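Local coordinates for lipase aflb (Neosartorya fumigata, PDB 6IDY), which probably hydrolyses the ester bonds of lipids such as triacylglycerols, as a calcium-binding lipase of the alpha/beta-hydrolase fold, at residues Glu65-Ile70 with Asp406-Thr411; Gln71-Asp76 with Arg86-Val91; Ser315-Ile320 with Gly356-His361. All coordinates share one frame; numbering follows the deposited sequence.

Contact 1 (Glu65-Ile70 with Asp406-Thr411)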
loop_
_atom_site.group_PDB
_atom_site.type_symbol
_atom_site.label_atom_id
_atom_site.label_comp_id
_atom_site.label_asym_id
_atom_site.label_seq_id
_atom_site.Cartn_x
_atom_site.Cartn_y
_atom_site.Cartn_z
ATOM N N GLU A 65 21.865 6.891 9.959
ATOM C CA GLU A 65 21.342 8.105 10.592
ATOM C C GLU A 65 19.821 8.190 10.453
ATOM O O GLU A 65 19.152 8.604 11.397
ATOM C CB GLU A 65 21.999 9.365 10.023
ATOM C CG GLU A 65 23.388 9.614 10.583
ATOM C CD GLU A 65 23.819 11.065 10.639
ATOM O OE1 GLU A 65 23.302 11.880 9.842
ATOM O OE2 GLU A 65 24.686 11.386 11.482
ATOM N N ALA A 66 19.281 7.773 9.292
ATOM C CA ALA A 66 17.846 7.751 9.023
ATOM C C ALA A 66 17.150 6.776 9.970
ATOM O O ALA A 66 16.123 7.135 10.551
ATOM C CB ALA A 66 17.584 7.357 7.580
ATOM N N PHE A 67 17.732 5.560 10.156
ATOM C CA PHE A 67 17.204 4.544 11.066
ATOM C C PHE A 67 17.308 4.974 12.518
ATOM O O PHE A 67 16.401 4.670 13.294
ATOM C CB PHE A 67 17.863 3.174 10.843
ATOM C CG PHE A 67 17.276 2.389 9.698
ATOM C CD1 PHE A 67 15.973 1.900 9.762
ATOM C CD2 PHE A 67 18.028 2.116 8.565
ATOM C CE1 PHE A 67 15.431 1.169 8.702
ATOM C CE2 PHE A 67 17.490 1.372 7.510
ATOM C CZ PHE A 67 16.194 0.908 7.583
ATOM N N ASP A 68 18.388 5.714 12.880
ATOM C CA ASP A 68 18.583 6.255 14.229
ATOM C C ASP A 68 17.445 7.231 14.559
ATOM O O ASP A 68 16.925 7.204 15.672
ATOM C CB ASP A 68 19.959 6.942 14.370
ATOM C CG ASP A 68 21.165 6.013 14.410
ATOM O OD1 ASP A 68 20.974 4.788 14.542
ATOM O OD2 ASP A 68 22.296 6.512 14.310
ATOM N N LYS A 69 17.028 8.049 13.573
ATOM C CA LYS A 69 15.909 8.983 13.718
ATOM C C LYS A 69 14.597 8.216 13.903
ATOM O O LYS A 69 13.801 8.598 14.756
ATOM C CB LYS A 69 15.800 9.909 12.504
ATOM C CG LYS A 69 16.913 10.932 12.417
ATOM C CD LYS A 69 16.786 11.756 11.155
ATOM C CE LYS A 69 17.930 12.721 11.000
ATOM N NZ LYS A 69 17.865 13.801 12.016
ATOM N N ILE A 70 14.373 7.140 13.112
ATOM C CA ILE A 70 13.168 6.298 13.219
ATOM C C ILE A 70 13.115 5.638 14.615
ATOM O O ILE A 70 12.079 5.703 15.279
ATOM C CB ILE A 70 13.045 5.275 12.049
ATOM C CG1 ILE A 70 12.891 6.009 10.687
ATOM C CG2 ILE A 70 11.870 4.288 12.286
ATOM C CD1 ILE A 70 13.055 5.129 9.424
ATOM N N ASP A 406 17.487 8.242 -0.100
ATOM C CA ASP A 406 16.340 9.025 -0.593
ATOM C C ASP A 406 15.066 8.202 -0.726
ATOM O O ASP A 406 13.970 8.726 -0.524
ATOM C CB ASP A 406 16.680 9.732 -1.916
ATOM C CG ASP A 406 17.697 10.865 -1.798
ATOM O OD1 ASP A 406 18.148 11.149 -0.664
ATOM O OD2 ASP A 406 18.038 11.467 -2.840
ATOM N N ASP A 407 15.219 6.906 -1.039
ATOM C CA ASP A 407 14.120 5.943 -1.147
ATOM C C ASP A 407 13.524 5.666 0.239
ATOM O O ASP A 407 12.305 5.685 0.377
ATOM C CB ASP A 407 14.604 4.657 -1.824
ATOM C CG ASP A 407 15.073 4.875 -3.251
ATOM O OD1 ASP A 407 14.292 5.425 -4.053
ATOM O OD2 ASP A 407 16.212 4.479 -3.567
ATOM N N LEU A 408 14.386 5.479 1.268
ATOM C CA LEU A 408 13.990 5.282 2.666
ATOM C C LEU A 408 13.238 6.544 3.143
ATOM O O LEU A 408 12.125 6.434 3.659
ATOM C CB LEU A 408 15.252 5.052 3.545
ATOM C CG LEU A 408 15.090 4.476 4.976
ATOM C CD1 LEU A 408 16.423 4.086 5.531
ATOM C CD2 LEU A 408 14.467 5.474 5.947
ATOM N N LEU A 409 13.852 7.734 2.958
ATOM C CA LEU A 409 13.281 9.021 3.381
ATOM C C LEU A 409 11.972 9.358 2.685
ATOM O O LEU A 409 11.018 9.758 3.348
ATOM C CB LEU A 409 14.291 10.175 3.243
ATOM C CG LEU A 409 15.690 9.973 3.861
ATOM C CD1 LEU A 409 16.603 11.153 3.555
ATOM C CD2 LEU A 409 15.620 9.714 5.360
ATOM N N GLY A 410 11.936 9.171 1.369
ATOM C CA GLY A 410 10.761 9.423 0.546
ATOM C C GLY A 410 9.580 8.547 0.911
ATOM O O GLY A 410 8.449 9.037 0.969
ATOM N N THR A 411 9.836 7.248 1.178
ATOM C CA THR A 411 8.808 6.280 1.606
ATOM C C THR A 411 8.204 6.718 2.950
ATOM O O THR A 411 6.998 6.634 3.138
ATOM C CB THR A 411 9.385 4.860 1.644
ATOM O OG1 THR A 411 9.852 4.514 0.339
ATOM C CG2 THR A 411 8.376 3.814 2.125
#
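Asp-406 and Asp-407 open this turn of helix 405-412 with their carboxylates engaged elsewhere: Asp-406 forms a salt bridge to Arg-55 and Asp-407 one to Lys-183, while Asp-407 OD2 also accepts a hydrogen bond from Gly-404 N, just before the helix. Leu-408 makes the main contact. Its CG is anti to the backbone N (chi1 -165°), which carries the fork across to helix 63-73, where the two methyls part company. Leu-408 CD1 lies over one face of the Phe-67 ring, 4.0 Å from its centroid and 29° off the normal, in a CH-pi contact; the nearest ring atom is CE2, 3.5 Å from Leu-408 CD1. Leu-408 CD2 meets Ile-70 CD1 tip to tip at 3.8 Å, and also touches the Ala-66 methyl. The segments run nearly parallel, their axes 26° apart and 10.9 Å at closest approach. This near-parallel packing sets helix 405-412, from late in the chain, against helix 63-73 of the N-terminal helical region, by apolar contacts with no hydrogen bond across. Small Ala-66 marks the register: its CA stands 7.4 Å from Leu-409 CA. Leu-409 sends CD2 to Ala-66 CB, 3.8 Å away, and rests also on Ile-98 of helix 96-103, which brings a third helix to the interface. Beyond Gly-410, Thr-411 bonds within its own helix: its OG1 donates to Asp-407 O at 2.7 Å, from above the carbonyl plane, so that oxygen is gripped twice, by the hydroxyl and by Thr-411 N. The same hydroxyl has a further partner in Asn-180 ND2.

Contact 2 (Gln71-Asp76 with Arg86-Val91)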
loop_
_atom_site.group_PDB
_atom_site.type_symbol
_atom_site.label_atom_id
_atom_site.label_comp_id
_atom_site.label_asym_id
_atom_site.label_seq_id
_atom_site.Cartn_x
_atom_site.Cartn_y
_atom_site.Cartn_z
ATOM N N GLN A 71 14.255 5.076 15.079
ATOM C CA GLN A 71 14.385 4.436 16.396
ATOM C C GLN A 71 14.167 5.422 17.558
ATOM O O GLN A 71 13.684 5.023 18.618
ATOM C CB GLN A 71 15.714 3.675 16.512
ATOM C CG GLN A 71 15.708 2.438 15.604
ATOM C CD GLN A 71 16.802 1.452 15.891
ATOM O OE1 GLN A 71 16.609 0.485 16.635
ATOM N NE2 GLN A 71 17.964 1.659 15.284
ATOM N N SER A 72 14.458 6.719 17.324
ATOM C CA SER A 72 14.228 7.802 18.279
ATOM C C SER A 72 12.710 8.021 18.448
ATOM O O SER A 72 12.252 8.307 19.555
ATOM C CB SER A 72 14.895 9.087 17.792
ATOM O OG SER A 72 14.596 10.177 18.649
ATOM N N ILE A 73 11.938 7.873 17.347
ATOM C CA ILE A 73 10.474 8.005 17.348
ATOM C C ILE A 73 9.872 6.825 18.138
ATOM O O ILE A 73 8.899 7.007 18.868
ATOM C CB ILE A 73 9.898 8.097 15.895
ATOM C CG1 ILE A 73 10.455 9.330 15.140
ATOM C CG2 ILE A 73 8.355 8.087 15.886
ATOM C CD1 ILE A 73 10.206 9.333 13.603
ATOM N N PHE A 74 10.486 5.637 18.005
ATOM C CA PHE A 74 10.059 4.386 18.643
ATOM C C PHE A 74 10.588 4.197 20.072
ATOM O O PHE A 74 10.312 3.157 20.678
ATOM C CB PHE A 74 10.456 3.189 17.760
ATOM C CG PHE A 74 9.494 2.874 16.634
ATOM C CD1 PHE A 74 9.396 3.709 15.523
ATOM C CD2 PHE A 74 8.718 1.723 16.665
ATOM C CE1 PHE A 74 8.504 3.418 14.485
ATOM C CE2 PHE A 74 7.843 1.421 15.613
ATOM C CZ PHE A 74 7.738 2.274 14.535
ATOM N N ALA A 75 11.321 5.202 20.620
ATOM C CA ALA A 75 11.923 5.150 21.962
ATOM C C ALA A 75 10.926 4.914 23.102
ATOM O O ALA A 75 11.270 4.237 24.067
ATOM C CB ALA A 75 12.742 6.408 22.229
ATOM N N ASP A 76 9.707 5.470 22.993
ATOM C CA ASP A 76 8.647 5.321 23.997
ATOM C C ASP A 76 7.631 4.258 23.585
ATOM O O ASP A 76 6.582 4.118 24.217
ATOM C CB ASP A 76 7.960 6.671 24.274
ATOM C CG ASP A 76 8.875 7.713 24.882
ATOM O OD1 ASP A 76 9.478 7.430 25.946
ATOM O OD2 ASP A 76 8.987 8.813 24.301
ATOM N N ARG A 86 3.727 13.236 12.923
ATOM C CA ARG A 86 4.220 14.440 13.598
ATOM C C ARG A 86 5.737 14.358 13.857
ATOM O O ARG A 86 6.450 15.318 13.581
ATOM C CB ARG A 86 3.457 14.658 14.921
ATOM C CG ARG A 86 3.832 15.948 15.657
ATOM C CD ARG A 86 3.792 15.773 17.166
ATOM N NE ARG A 86 2.533 16.245 17.745
ATOM C CZ ARG A 86 1.508 15.461 18.066
ATOM N NH1 ARG A 86 1.577 14.148 17.866
ATOM N NH2 ARG A 86 0.403 15.982 18.584
ATOM N N GLU A 87 6.214 13.222 14.390
ATOM C CA GLU A 87 7.619 13.014 14.757
ATOM C C GLU A 87 8.576 12.913 13.567
ATOM O O GLU A 87 9.748 13.253 13.720
ATOM C CB GLU A 87 7.779 11.807 15.694
ATOM C CG GLU A 87 7.181 12.005 17.079
ATOM C CD GLU A 87 7.643 13.239 17.832
ATOM O OE1 GLU A 87 8.871 13.468 17.913
ATOM O OE2 GLU A 87 6.769 13.979 18.340
ATOM N N ILE A 88 8.072 12.466 12.390
ATOM C CA ILE A 88 8.792 12.363 11.115
ATOM C C ILE A 88 9.459 13.720 10.785
ATOM O O ILE A 88 10.631 13.759 10.402
ATOM C CB ILE A 88 7.792 11.859 10.020
ATOM C CG1 ILE A 88 7.655 10.308 10.026
ATOM C CG2 ILE A 88 8.063 12.394 8.613
ATOM C CD1 ILE A 88 8.831 9.487 9.580
ATOM N N LEU A 89 8.726 14.825 10.992
ATOM C CA LEU A 89 9.276 16.159 10.763
ATOM C C LEU A 89 10.058 16.695 11.956
ATOM O O LEU A 89 11.063 17.373 11.750
ATOM C CB LEU A 89 8.205 17.154 10.302
ATOM C CG LEU A 89 7.725 17.033 8.845
ATOM C CD1 LEU A 89 6.769 18.142 8.513
ATOM C CD2 LEU A 89 8.893 17.078 7.847
ATOM N N THR A 90 9.620 16.380 13.197
ATOM C CA THR A 90 10.273 16.820 14.447
ATOM C C THR A 90 11.740 16.359 14.501
ATOM O O THR A 90 12.615 17.138 14.881
ATOM C CB THR A 90 9.455 16.368 15.676
ATOM O OG1 THR A 90 8.099 16.781 15.511
ATOM C CG2 THR A 90 9.999 16.929 16.995
ATOM N N VAL A 91 12.002 15.109 14.080
ATOM C CA VAL A 91 13.350 14.526 14.044
ATOM C C VAL A 91 14.133 14.955 12.787
ATOM O O VAL A 91 15.307 14.609 12.656
ATOM C CB VAL A 91 13.358 12.980 14.238
ATOM C CG1 VAL A 91 12.683 12.575 15.547
ATOM C CG2 VAL A 91 12.741 12.250 13.044
#
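The C-terminal part of helix 63-73 meets the C-terminal part of helix 81-90 where the chain has doubled back through a short connection, the two helices running in broadly opposed directions. Backbones come close here: Ile-73 CA is 6.3 Å from Glu-87 CA. Ile-73 provides nearly all the side-chain contact. Ile-73 CG1 is anti to the carbonyl carbon (chi1 -61°) and passes alongside Glu-87 at 3.7 Å from Glu-87 CB, with Ile-73 CG2 touching that same CB at 3.8 Å. Ile-73 thus lies against Met-84, Glu-87, Ile-88 and Val-91, an i, i+3, i+4, i+7 row, packing together two consecutive helices of the N-terminal helical region. Ile-73 CD1 extends beyond CG1 to lie 3.9 Å from Val-91 CG2, the methyl held in the crowded position between backbone N and carbonyl carbon, and approaches the Ile-88 CD1 methyl more loosely. Only the aliphatic base of Glu-87 takes part: the chain bends at chi2 (-54°) and leads its carboxylate away from the isoleucine. At the exposed border Ser-72 OG grazes Val-91 CG1 at 4.4 Å. On the second helix Thr-90 OG1 bonds back to Arg-86 O at 2.9 Å.

Contact 3 (Ser315-Ile320 with Gly356-His361)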
loop_
_atom_site.group_PDB
_atom_site.type_symbol
_atom_site.label_atom_id
_atom_site.label_comp_id
_atom_site.label_asym_id
_atom_site.label_seq_id
_atom_site.Cartn_x
_atom_site.Cartn_y
_atom_site.Cartn_z
ATOM N N SER A 315 5.683 -6.547 9.557
ATOM C CA SER A 315 6.563 -6.224 10.672
ATOM C C SER A 315 5.841 -5.970 11.994
ATOM O O SER A 315 4.778 -5.349 12.006
ATOM C CB SER A 315 7.383 -4.989 10.301
ATOM O OG SER A 315 8.216 -4.513 11.346
ATOM N N THR A 316 6.480 -6.359 13.112
ATOM C CA THR A 316 6.011 -6.111 14.485
ATOM C C THR A 316 5.895 -4.589 14.724
ATOM O O THR A 316 4.979 -4.138 15.414
ATOM C CB THR A 316 7.014 -6.739 15.487
ATOM O OG1 THR A 316 6.906 -8.156 15.409
ATOM C CG2 THR A 316 6.781 -6.301 16.952
ATOM N N PHE A 317 6.817 -3.812 14.127
ATOM C CA PHE A 317 6.913 -2.362 14.311
ATOM C C PHE A 317 5.955 -1.564 13.425
ATOM O O PHE A 317 6.111 -0.350 13.278
ATOM C CB PHE A 317 8.373 -1.908 14.167
ATOM C CG PHE A 317 9.245 -2.583 15.203
ATOM C CD1 PHE A 317 9.193 -2.196 16.539
ATOM C CD2 PHE A 317 10.069 -3.646 14.854
ATOM C CE1 PHE A 317 9.956 -2.855 17.504
ATOM C CE2 PHE A 317 10.851 -4.293 15.816
ATOM C CZ PHE A 317 10.785 -3.898 17.134
ATOM N N ASP A 318 4.907 -2.233 12.910
ATOM C CA ASP A 318 3.850 -1.597 12.123
ATOM C C ASP A 318 3.058 -0.674 13.078
ATOM O O ASP A 318 2.467 -1.154 14.041
ATOM C CB ASP A 318 2.925 -2.676 11.523
ATOM C CG ASP A 318 2.002 -2.169 10.439
ATOM O OD1 ASP A 318 1.330 -1.136 10.662
ATOM O OD2 ASP A 318 1.931 -2.812 9.379
ATOM N N GLU A 319 3.087 0.643 12.823
ATOM C CA GLU A 319 2.429 1.662 13.655
ATOM C C GLU A 319 0.958 1.910 13.277
ATOM O O GLU A 319 0.278 2.705 13.929
ATOM C CB GLU A 319 3.256 2.973 13.626
ATOM C CG GLU A 319 3.021 3.873 12.415
ATOM C CD GLU A 319 3.639 3.497 11.079
ATOM O OE1 GLU A 319 4.162 2.368 10.927
ATOM O OE2 GLU A 319 3.595 4.352 10.168
ATOM N N ILE A 320 0.482 1.250 12.216
ATOM C CA ILE A 320 -0.873 1.414 11.678
ATOM C C ILE A 320 -1.750 0.212 11.988
ATOM O O ILE A 320 -2.899 0.370 12.399
ATOM C CB ILE A 320 -0.814 1.643 10.127
ATOM C CG1 ILE A 320 0.148 2.802 9.711
ATOM C CG2 ILE A 320 -2.211 1.815 9.524
ATOM C CD1 ILE A 320 -0.153 4.164 10.156
ATOM N N GLY A 356 15.528 -7.435 10.366
ATOM C CA GLY A 356 14.474 -7.709 11.335
ATOM C C GLY A 356 14.306 -6.582 12.341
ATOM O O GLY A 356 13.691 -6.773 13.391
ATOM N N GLY A 357 14.852 -5.409 12.014
ATOM C CA GLY A 357 14.810 -4.223 12.861
ATOM C C GLY A 357 13.508 -3.448 12.804
ATOM O O GLY A 357 12.452 -4.010 12.489
ATOM N N VAL A 358 13.585 -2.142 13.115
ATOM C CA VAL A 358 12.423 -1.251 13.172
ATOM C C VAL A 358 11.968 -0.848 11.764
ATOM O O VAL A 358 12.452 0.137 11.196
ATOM C CB VAL A 358 12.648 -0.035 14.130
ATOM C CG1 VAL A 358 11.404 0.849 14.216
ATOM C CG2 VAL A 358 13.054 -0.505 15.527
ATOM N N TYR A 359 11.045 -1.641 11.200
ATOM C CA TYR A 359 10.447 -1.381 9.900
ATOM C C TYR A 359 8.992 -1.091 10.101
ATOM O O TYR A 359 8.229 -1.946 10.546
ATOM C CB TYR A 359 10.683 -2.521 8.893
ATOM C CG TYR A 359 12.130 -2.602 8.474
ATOM C CD1 TYR A 359 13.053 -3.326 9.226
ATOM C CD2 TYR A 359 12.599 -1.895 7.367
ATOM C CE1 TYR A 359 14.399 -3.365 8.877
ATOM C CE2 TYR A 359 13.945 -1.937 7.000
ATOM C CZ TYR A 359 14.836 -2.686 7.753
ATOM O OH TYR A 359 16.161 -2.739 7.426
ATOM N N THR A 360 8.615 0.145 9.803
ATOM C CA THR A 360 7.253 0.655 9.954
ATOM C C THR A 360 6.312 0.011 8.913
ATOM O O THR A 360 6.750 -0.798 8.088
ATOM C CB THR A 360 7.292 2.172 9.788
ATOM O OG1 THR A 360 7.898 2.455 8.528
ATOM C CG2 THR A 360 8.065 2.882 10.901
ATOM N N HIS A 361 5.027 0.383 8.953
ATOM C CA HIS A 361 3.999 -0.070 8.016
ATOM C C HIS A 361 4.479 0.238 6.591
ATOM O O HIS A 361 4.480 -0.650 5.739
ATOM C CB HIS A 361 2.697 0.676 8.331
ATOM C CG HIS A 361 1.524 0.280 7.494
ATOM N ND1 HIS A 361 0.920 -0.957 7.632
ATOM C CD2 HIS A 361 0.832 1.006 6.590
ATOM C CE1 HIS A 361 -0.096 -0.955 6.786
ATOM N NE2 HIS A 361 -0.193 0.209 6.148
#
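His-361 leaves its backbone with CG anti to N (chi1 -177°), and its CB is set between three side chains, 3.6 Å from Ile-320 CG1 and close also to Asp-318 OD1 and Glu-319 OE1. Ile-320 then lies across one ring face, its CB 3.9 Å from the ring centroid in a CH-pi contact, with Ile-320 CG1 near His-361 CG and CD2. At the edge, His-361 ND1 donates in the ring plane to the syn lone pair of Asp-318 OD2 (2.7 Å, 169°), fixing the ring's rotation. The far tip, NE2, is hydrogen-bonded to Ser-233 OG. This Ser-His-Asp relay, with Ser-233 and Asp-318 just after strands of the central sheet and His-361 in a loop after helix 346-349, is consistent with the catalytic triad of alpha/beta-hydrolase lipases; the carboxylate probably favours a protonated ND1. Asp-318 is itself positioned by an Asx turn, Ile-320 N to Asp-318 OD1 at 3.0 Å. Glu-319 OE1 grips the histidine backbone, accepting His-361 N through its syn lone pair at 2.9 Å. Farther along, Ser-315 OG donates in plane to a lone pair of Tyr-359 O (2.7 Å), while Val-358 CG2 stands over the centre of the Phe-317 ring, 4.1 Å from the centroid.

From the N terminus, helix 63-73 opens contacts 1 and 2 in turn. Contact 2 closes first, a short loop of nine intervening residues that folds helix 81-90 back on its predecessor. Six strands of the central sheet follow before contact 3 opens, in series with contact 2; the seventh, 341-345, lies within the loop that contact 3 closes ahead of helix 368-379. Contact 1 closes last, when helix 405-412 returns to helix 63-73, so its long loop encloses both others. Lys-69 NZ reaches Val-91 O between contacts 1 and 2, Ile-70 packs on Val-358, and Phe-74 meets Phe-317, tying the N-terminal helices to the loops of the hydrolase core.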